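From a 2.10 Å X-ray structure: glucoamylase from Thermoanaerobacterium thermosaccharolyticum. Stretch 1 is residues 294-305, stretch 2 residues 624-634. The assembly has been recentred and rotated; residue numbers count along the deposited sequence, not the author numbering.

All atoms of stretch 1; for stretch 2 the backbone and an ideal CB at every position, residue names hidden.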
# COMPACT_ATOMS: atom_id res chain seq x y z
N ALA A 294 1.27 10.06 -21.55
CA ALA A 294 0.87 9.25 -20.41
C ALA A 294 0.97 7.77 -20.76
O ALA A 294 0.45 7.33 -21.79
CB ALA A 294 -0.56 9.60 -20.00
N ASN A 295 1.65 6.99 -19.92
CA ASN A 295 1.84 5.57 -20.18
C ASN A 295 1.06 4.67 -19.22
O ASN A 295 0.33 5.16 -18.35
CB ASN A 295 3.33 5.22 -20.13
CG ASN A 295 3.95 5.47 -18.76
OD1 ASN A 295 5.17 5.38 -18.59
ND2 ASN A 295 3.12 5.79 -17.78
N SER A 296 1.21 3.37 -19.38
CA SER A 296 0.49 2.41 -18.55
C SER A 296 0.81 2.52 -17.07
O SER A 296 -0.09 2.47 -16.23
CB SER A 296 0.75 0.98 -19.03
OG SER A 296 2.11 0.63 -18.87
N LEU A 297 2.08 2.66 -16.73
CA LEU A 297 2.46 2.75 -15.32
C LEU A 297 1.86 4.00 -14.69
O LEU A 297 1.52 3.99 -13.51
CB LEU A 297 3.98 2.74 -15.15
CG LEU A 297 4.50 2.63 -13.72
CD1 LEU A 297 3.83 1.46 -13.00
CD2 LEU A 297 6.01 2.43 -13.74
N TYR A 298 1.74 5.06 -15.47
CA TYR A 298 1.17 6.31 -14.98
C TYR A 298 -0.28 6.07 -14.60
O TYR A 298 -0.71 6.38 -13.49
CB TYR A 298 1.24 7.39 -16.07
CG TYR A 298 0.35 8.59 -15.84
CD1 TYR A 298 0.67 9.54 -14.86
CD2 TYR A 298 -0.79 8.80 -16.62
CE1 TYR A 298 -0.13 10.68 -14.68
CE2 TYR A 298 -1.59 9.94 -16.44
CZ TYR A 298 -1.25 10.87 -15.48
OH TYR A 298 -2.00 12.02 -15.35
N TYR A 299 -1.06 5.51 -15.53
CA TYR A 299 -2.46 5.23 -15.25
C TYR A 299 -2.59 4.18 -14.14
O TYR A 299 -3.42 4.31 -13.24
CB TYR A 299 -3.16 4.77 -16.53
CG TYR A 299 -3.42 5.90 -17.51
CD1 TYR A 299 -4.32 6.91 -17.20
CD2 TYR A 299 -2.76 5.96 -18.74
CE1 TYR A 299 -4.56 7.97 -18.09
CE2 TYR A 299 -2.99 7.01 -19.64
CZ TYR A 299 -3.89 8.01 -19.30
OH TYR A 299 -4.11 9.05 -20.19
N ASN A 300 -1.75 3.14 -14.19
CA ASN A 300 -1.81 2.10 -13.17
C ASN A 300 -1.59 2.73 -11.80
O ASN A 300 -2.35 2.47 -10.86
CB ASN A 300 -0.73 1.03 -13.43
CG ASN A 300 -0.91 -0.21 -12.54
OD1 ASN A 300 0.02 -0.62 -11.85
ND2 ASN A 300 -2.10 -0.79 -12.58
N SER A 301 -0.56 3.57 -11.69
CA SER A 301 -0.25 4.23 -10.42
C SER A 301 -1.42 5.08 -9.93
O SER A 301 -1.78 5.02 -8.76
CB SER A 301 1.00 5.11 -10.56
OG SER A 301 2.13 4.33 -10.92
N MET A 302 -2.01 5.87 -10.83
CA MET A 302 -3.11 6.74 -10.43
C MET A 302 -4.36 5.98 -9.97
O MET A 302 -5.07 6.44 -9.08
CB MET A 302 -3.46 7.71 -11.56
CG MET A 302 -2.38 8.77 -11.83
SD MET A 302 -1.79 9.59 -10.33
CE MET A 302 -3.33 10.24 -9.65
N MET A 303 -4.63 4.83 -10.57
CA MET A 303 -5.80 4.04 -10.17
C MET A 303 -5.54 3.44 -8.80
O MET A 303 -6.42 3.43 -7.92
CB MET A 303 -6.08 2.93 -11.18
CG MET A 303 -6.36 3.44 -12.59
SD MET A 303 -6.92 2.16 -13.74
CE MET A 303 -8.55 2.61 -13.89
N ILE A 304 -4.32 2.93 -8.61
CA ILE A 304 -3.95 2.34 -7.33
C ILE A 304 -4.13 3.37 -6.22
O ILE A 304 -4.68 3.06 -5.17
CB ILE A 304 -2.48 1.84 -7.35
CG1 ILE A 304 -2.37 0.60 -8.24
CG2 ILE A 304 -2.00 1.52 -5.93
CD1 ILE A 304 -0.96 0.07 -8.38
N LEU A 305 -3.68 4.60 -6.46
CA LEU A 305 -3.82 5.65 -5.46
C LEU A 305 -5.30 5.92 -5.24
O LEU A 305 -5.78 5.97 -4.11
CB LEU A 305 -3.12 6.94 -5.92
CG LEU A 305 -1.60 6.85 -6.11
CD1 LEU A 305 -1.05 8.21 -6.51
CD2 LEU A 305 -0.94 6.36 -4.81
N UNK A 624 12.54 3.12 -12.29
CA UNK A 624 11.34 2.87 -11.50
C UNK A 624 10.40 1.93 -12.25
O UNK A 624 9.75 1.07 -11.63
CB UNK A 624 10.63 4.18 -11.17
N UNK A 625 10.33 2.08 -13.57
CA UNK A 625 9.45 1.24 -14.38
C UNK A 625 9.88 -0.22 -14.32
O UNK A 625 9.05 -1.11 -14.21
CB UNK A 625 9.44 1.72 -15.83
N UNK A 626 11.19 -0.46 -14.36
CA UNK A 626 11.72 -1.81 -14.31
C UNK A 626 11.60 -2.39 -12.90
O UNK A 626 11.51 -3.61 -12.73
CB UNK A 626 13.18 -1.82 -14.77
N UNK A 627 11.58 -1.53 -11.88
CA UNK A 627 11.46 -1.99 -10.50
C UNK A 627 10.05 -2.50 -10.24
O UNK A 627 9.84 -3.35 -9.36
CB UNK A 627 11.81 -0.87 -9.52
N UNK A 628 9.08 -2.00 -11.00
CA UNK A 628 7.70 -2.42 -10.83
C UNK A 628 7.60 -3.88 -11.28
O UNK A 628 8.37 -4.32 -12.13
CB UNK A 628 6.74 -1.52 -11.62
N UNK A 629 6.67 -4.62 -10.69
CA UNK A 629 6.50 -6.02 -11.07
C UNK A 629 5.61 -6.16 -12.31
O UNK A 629 5.26 -5.17 -12.96
CB UNK A 629 5.90 -6.81 -9.90
N UNK A 630 5.25 -7.40 -12.62
CA UNK A 630 4.42 -7.71 -13.77
C UNK A 630 3.07 -7.01 -13.71
O UNK A 630 2.51 -6.66 -14.75
CB UNK A 630 4.22 -9.22 -13.87
N UNK A 631 2.55 -6.80 -12.51
CA UNK A 631 1.27 -6.12 -12.36
C UNK A 631 1.38 -4.61 -12.34
O UNK A 631 0.38 -3.91 -12.14
CB UNK A 631 0.59 -6.59 -11.07
N UNK A 632 2.59 -4.10 -12.56
CA UNK A 632 2.80 -2.66 -12.55
C UNK A 632 2.84 -2.11 -11.13
O UNK A 632 2.70 -0.91 -10.92
CB UNK A 632 1.70 -1.96 -13.35
N UNK A 633 3.03 -2.99 -10.16
CA UNK A 633 3.07 -2.59 -8.76
C UNK A 633 4.49 -2.42 -8.26
O UNK A 633 5.35 -3.28 -8.47
CB UNK A 633 2.34 -3.62 -7.90
N UNK A 634 4.74 -1.28 -7.62
CA UNK A 634 6.05 -0.95 -7.09
C UNK A 634 6.06 -1.23 -5.59
O UNK A 634 5.20 -0.76 -4.84
CB UNK A 634 6.41 0.51 -7.38

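Position 624 lies in helical backbone (phi/psi -61/-37), and its ideal CB has no atom of stretch 1 within 5.5 Å. Stretch 1 therefore sets little constraint, and most helix-compatible residues would do. The deposited residue is M624, which makes no close contact across the stretches.

Position 625, also helical, is more informative. Its CA-to-CB bond points sideways, yet the ideal CB sits 4.1 Å from L297 CD2, and the amide of N295 lies off to one side, within reach of a longer side chain. A side chain with an aliphatic stem and a polar end would suit both neighbours; Glu, Gln, Lys and Arg all qualify, and a plain apolar chain could cover the leucine alone. The residue is E625. Chi1 in m puts E625 CG 3.6 Å from L297 CD2, and the extended remainder carries E625 OE1 to 3.4 Å from N295 OD1. The amide of N295 is probably turned over in the model, so the character of that polar approach stays open.

At 626 the CA-to-CB bond points away, and at 627 the ideal CB again finds nothing within 5.5 Å. Both are helical and unconstrained by stretch 1; the residues are K626 and F627.

Position 628 leaves helical angles (-68/151). Its CB points toward stretch 1 and lies 4.4 Å from L297 CD1, so a small apolar residue fits without further reach, although this single distance does not exclude others. A628 places its methyl CB 4.4 Å from L297 CD1, a modest apolar contact.

Position 629 is out of reach of stretch 1, but it opens a type I turn ending at 632. A short side chain with an acceptor, such as Asn, Asp, Ser or Thr, could fold back onto the amides that follow. N629 does so: N629 OD1 accepts from the backbone N of 633 at 2.9 Å with a good angle (159°). A second, weak hydrogen bond reaches N629 OD1 from the backbone N of 631 at 2.7 Å (123°).

Position 630, the second of the turn, is helical in phi/psi (-59/-32) and out of reach, so many residues would serve; it is E630. Position 631 (-86/5) has a sideways CB direction and nothing within 5.5 Å of the ideal CB, so glycine is not demanded here by stretch 1. It is nevertheless G631.

Position 632 is the most restrictive. Its phi of 77° favours glycine, and an ideal CB would lie 2.6 Å from N300 OD1, a clash with the side chain as modelled. Both arguments converge on G632. Without a CB, the backbone packs close: G632 O is 3.3 Å from L297 CD1, and the two CA atoms, of L297 and G632, are 6.1 Å apart.

Position 633 is extended (-98/130), with its ideal CB sideways and 5.0 Å from I304 CD1. An apolar chain of moderate length, Ile, Leu, Val or Met, would close that gap. I633 brings CG1 to 3.9 Å from I304 CD1.

Position 634 has no neighbour within 5.5 Å of its ideal CB, leaving the choice wide. The residue is I634; its CA-to-CB bond runs sideways, but the chain's end comes nearer, with I634 CD1 4.6 Å from L297 CD2.

Stretch 2, residues 624-634: MEKFANEGGII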
# COMPACT_ATOMS: atom_id res chain seq x y z
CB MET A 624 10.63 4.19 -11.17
CG MET A 624 11.32 5.02 -10.09
SD MET A 624 10.24 6.25 -9.35
CE MET A 624 9.34 5.27 -8.18
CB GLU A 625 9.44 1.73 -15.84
CG GLU A 625 8.71 3.06 -15.99
CD GLU A 625 8.87 3.69 -17.36
OE1 GLU A 625 8.33 4.80 -17.55
OE2 GLU A 625 9.51 3.08 -18.24
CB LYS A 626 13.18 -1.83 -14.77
CG LYS A 626 13.38 -1.26 -16.18
CD LYS A 626 14.84 -1.20 -16.56
CE LYS A 626 15.07 -0.37 -17.83
NZ LYS A 626 14.26 -0.88 -18.97
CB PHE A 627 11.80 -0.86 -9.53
CG PHE A 627 13.27 -0.64 -9.33
CD1 PHE A 627 13.79 0.65 -9.20
CD2 PHE A 627 14.15 -1.72 -9.27
CE1 PHE A 627 15.16 0.85 -9.02
CE2 PHE A 627 15.52 -1.53 -9.09
CZ PHE A 627 16.03 -0.23 -8.97
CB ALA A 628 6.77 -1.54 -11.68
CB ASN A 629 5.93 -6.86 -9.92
CG ASN A 629 4.53 -6.42 -9.49
OD1 ASN A 629 3.78 -5.83 -10.26
ND2 ASN A 629 4.18 -6.74 -8.25
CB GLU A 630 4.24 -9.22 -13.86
CG GLU A 630 3.46 -9.69 -15.07
CD GLU A 630 3.57 -11.19 -15.24
OE1 GLU A 630 4.38 -11.64 -16.07
OE2 GLU A 630 2.84 -11.91 -14.53
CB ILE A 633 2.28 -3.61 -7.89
CG1 ILE A 633 0.78 -3.43 -8.18
CG2 ILE A 633 2.61 -3.43 -6.40
CD1 ILE A 633 -0.12 -4.41 -7.47
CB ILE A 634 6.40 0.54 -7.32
CG1 ILE A 634 6.31 0.88 -8.81
CG2 ILE A 634 7.81 0.83 -6.80
CD1 ILE A 634 6.52 2.36 -9.13
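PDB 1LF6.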